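Local coordinates for putative oxidoreductase yhhX (Escherichia coli K-12, PDB 3F4L), which is a putative oxidoreductase of the Gfo/Idh/MocA family, possibly an NADP+-dependent scyllo-inositol dehydrogenase, at residues 67-72 / 88-93. Residues are numbered along the deposited sequence; the frame is centred on the assembly and turned at random.
Sequences KLVVVC and AGKNVL
N91 takes hold of K67 twice. Its backbone N and its side-chain ND2 both donate to K67 O, each at 3.0 Å, and they come from opposite faces of that carbonyl's plane. Both bonds are bent at the hydrogen, the ND2 one to 146°; N91 N also lies well above the carbonyl plane. With CG anti to its own carbonyl carbon (chi1 -70°), the N91 amide folds back beside its backbone N, which brings ND2 to the same oxygen; OD1 is held by T118 N, so both ends of the amide are fixed.

From there the two strands run parallel, and V69 bonds to both N91 and L93. V69 N donates to N91 O, and L93 N donates to V69 O; V71 N then closes on L93 O at 2.9 Å. This is the right-handed beta-alpha-beta crossover of the Rossmann domain, strand 66-71 passing through helix 78-87 to strand 91-94. In the parallel sheet, strand 66-71 lies between 3-8 and 91-94, and 91-94 is flanked on its far side by 119-121. G89, with positive phi, ends that helix in a Schellman motif.

On one face L68 swings CG anti to its backbone N (chi1 177°), and its CD1 hangs over the neighbouring strand, 4.0 Å from both N91 CB and L93 CB. Beyond it V70 and L93 run alongside each other, V70 CG1 4.2 Å from L93 CD2, and helix 300-311 covers this face through L305 and Y302. On the other face V69 CG2 rests at 3.7 Å on K90 CB, while K90 bends at chi2 to carry NZ to the carbonyls of D63 and V66. Farther along that face, the V71 and V92 side chains meet at a slant, V71 CG2 to V92 CG1 at 4.1 Å, both packed against helix 78-87.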
ATOM      1  N   LYS A  67      33.681  27.035 -11.018  1.00 21.82           N
ATOM      2  CA  LYS A  67      33.986  25.810 -10.279  1.00 21.23           C
ATOM      3  C   LYS A  67      32.876  24.774 -10.368  1.00 20.39           C
ATOM      4  O   LYS A  67      33.111  23.582 -10.161  1.00 20.47           O
ATOM      5  CB  LYS A  67      34.249  26.136  -8.805  1.00 24.38           C
ATOM      6  CG  LYS A  67      35.420  27.082  -8.574  1.00 26.29           C
ATOM      7  CD  LYS A  67      36.769  26.394  -8.765  1.00 31.68           C
ATOM      8  CE  LYS A  67      37.152  25.580  -7.530  1.00 36.71           C
ATOM      9  NZ  LYS A  67      38.593  25.155  -7.534  1.00 38.40           N
ATOM     10  N   LEU A  68      31.660  25.222 -10.658  1.00 17.94           N
ATOM     11  CA  LEU A  68      30.537  24.296 -10.765  1.00 16.45           C
ATOM     12  C   LEU A  68      29.699  24.562 -12.007  1.00 14.97           C
ATOM     13  O   LEU A  68      29.329  25.701 -12.292  1.00 14.67           O
ATOM     14  CB  LEU A  68      29.634  24.388  -9.522  1.00 14.51           C
ATOM     15  CG  LEU A  68      28.382  23.492  -9.612  1.00 13.79           C
ATOM     16  CD1 LEU A  68      28.764  22.022  -9.404  1.00  9.96           C
ATOM     17  CD2 LEU A  68      27.340  23.943  -8.582  1.00 12.75           C
ATOM     18  N   VAL A  69      29.417  23.501 -12.750  1.00 14.93           N
ATOM     19  CA  VAL A  69      28.595  23.593 -13.948  1.00 16.39           C
ATOM     20  C   VAL A  69      27.312  22.814 -13.657  1.00 15.71           C
ATOM     21  O   VAL A  69      27.367  21.681 -13.197  1.00 14.41           O
ATOM     22  CB  VAL A  69      29.320  22.982 -15.169  1.00 15.85           C
ATOM     23  CG1 VAL A  69      28.384  22.921 -16.354  1.00 16.76           C
ATOM     24  CG2 VAL A  69      30.557  23.836 -15.506  1.00 15.91           C
ATOM     25  N   VAL A  70      26.162  23.435 -13.898  1.00 14.93           N
ATOM     26  CA  VAL A  70      24.877  22.776 -13.639  1.00 14.41           C
ATOM     27  C   VAL A  70      24.196  22.440 -14.967  1.00 16.23           C
ATOM     28  O   VAL A  70      23.796  23.330 -15.698  1.00 17.31           O
ATOM     29  CB  VAL A  70      23.975  23.692 -12.800  1.00 12.92           C
ATOM     30  CG1 VAL A  70      22.699  22.957 -12.374  1.00 12.42           C
ATOM     31  CG2 VAL A  70      24.743  24.177 -11.586  1.00 13.81           C
ATOM     32  N   VAL A  71      24.073  21.152 -15.269  1.00 16.59           N
ATOM     33  CA  VAL A  71      23.472  20.700 -16.518  1.00 18.00           C
ATOM     34  C   VAL A  71      21.959  20.532 -16.389  1.00 19.17           C
ATOM     35  O   VAL A  71      21.483  19.646 -15.678  1.00 16.33           O
ATOM     36  CB  VAL A  71      24.094  19.372 -16.951  1.00 18.80           C
ATOM     37  CG1 VAL A  71      23.558  18.968 -18.308  1.00 17.59           C
ATOM     38  CG2 VAL A  71      25.615  19.503 -16.977  1.00 17.98           C
ATOM     39  N   CYS A  72      21.221  21.396 -17.080  1.00 21.74           N
ATOM     40  CA  CYS A  72      19.758  21.397 -17.044  1.00 26.48           C
ATOM     41  C   CYS A  72      19.145  21.309 -18.429  1.00 28.03           C
ATOM     42  O   CYS A  72      18.037  21.787 -18.639  1.00 29.73           O
ATOM     43  CB  CYS A  72      19.249  22.685 -16.404  1.00 25.94           C
ATOM     44  SG  CYS A  72      20.015  23.091 -14.852  1.00 30.93           S
ATOM     45  N   ALA A  88      36.929  19.539 -18.554  1.00 22.63           N
ATOM     46  CA  ALA A  88      37.377  20.926 -18.510  1.00 22.97           C
ATOM     47  C   ALA A  88      37.793  21.286 -17.088  1.00 23.14           C
ATOM     48  O   ALA A  88      38.151  22.432 -16.801  1.00 25.95           O
ATOM     49  CB  ALA A  88      36.277  21.857 -18.991  1.00 23.40           C
ATOM     50  N   GLY A  89      37.735  20.292 -16.205  1.00 20.86           N
ATOM     51  CA  GLY A  89      38.131  20.479 -14.823  1.00 21.60           C
ATOM     52  C   GLY A  89      37.091  21.086 -13.905  1.00 20.42           C
ATOM     53  O   GLY A  89      37.430  21.613 -12.855  1.00 19.66           O
ATOM     54  N   LYS A  90      35.823  20.987 -14.283  1.00 18.99           N
ATOM     55  CA  LYS A  90      34.756  21.569 -13.482  1.00 20.31           C
ATOM     56  C   LYS A  90      33.964  20.535 -12.689  1.00 19.63           C
ATOM     57  O   LYS A  90      33.807  19.390 -13.121  1.00 18.70           O
ATOM     58  CB  LYS A  90      33.769  22.314 -14.388  1.00 19.66           C
ATOM     59  CG  LYS A  90      34.384  23.282 -15.382  1.00 21.31           C
ATOM     60  CD  LYS A  90      35.213  24.335 -14.683  1.00 22.25           C
ATOM     61  CE  LYS A  90      35.890  25.248 -15.680  1.00 24.78           C
ATOM     62  NZ  LYS A  90      36.796  26.198 -14.973  1.00 21.74           N
ATOM     63  N   ASN A  91      33.470  20.955 -11.529  1.00 17.85           N
ATOM     64  CA  ASN A  91      32.622  20.099 -10.710  1.00 18.42           C
ATOM     65  C   ASN A  91      31.283  20.156 -11.435  1.00 16.29           C
ATOM     66  O   ASN A  91      30.967  21.172 -12.054  1.00 15.93           O
ATOM     67  CB  ASN A  91      32.492  20.666  -9.302  1.00 16.14           C
ATOM     68  CG  ASN A  91      33.780  20.565  -8.531  1.00 18.04           C
ATOM     69  OD1 ASN A  91      34.214  19.468  -8.172  1.00 19.36           O
ATOM     70  ND2 ASN A  91      34.418  21.705  -8.288  1.00 19.60           N
ATOM     71  N   VAL A  92      30.500  19.086 -11.363  1.00 16.59           N
ATOM     72  CA  VAL A  92      29.232  19.048 -12.081  1.00 15.97           C
ATOM     73  C   VAL A  92      28.007  18.603 -11.274  1.00 16.56           C
ATOM     74  O   VAL A  92      28.050  17.599 -10.546  1.00 14.04           O
ATOM     75  CB  VAL A  92      29.351  18.122 -13.324  1.00 17.16           C
ATOM     76  CG1 VAL A  92      28.019  18.025 -14.048  1.00 15.70           C
ATOM     77  CG2 VAL A  92      30.426  18.649 -14.272  1.00 15.51           C
ATOM     78  N   LEU A  93      26.920  19.359 -11.430  1.00 14.09           N
ATOM     79  CA  LEU A  93      25.638  19.066 -10.787  1.00 15.51           C
ATOM     80  C   LEU A  93      24.684  18.785 -11.952  1.00 16.75           C
ATOM     81  O   LEU A  93      24.502  19.629 -12.835  1.00 16.75           O
ATOM     82  CB  LEU A  93      25.163  20.265  -9.957  1.00 13.68           C
ATOM     83  CG  LEU A  93      23.797  20.170  -9.247  1.00 14.30           C
ATOM     84  CD1 LEU A  93      23.788  19.025  -8.229  1.00 12.29           C
ATOM     85  CD2 LEU A  93      23.514  21.488  -8.536  1.00 11.65           C
TER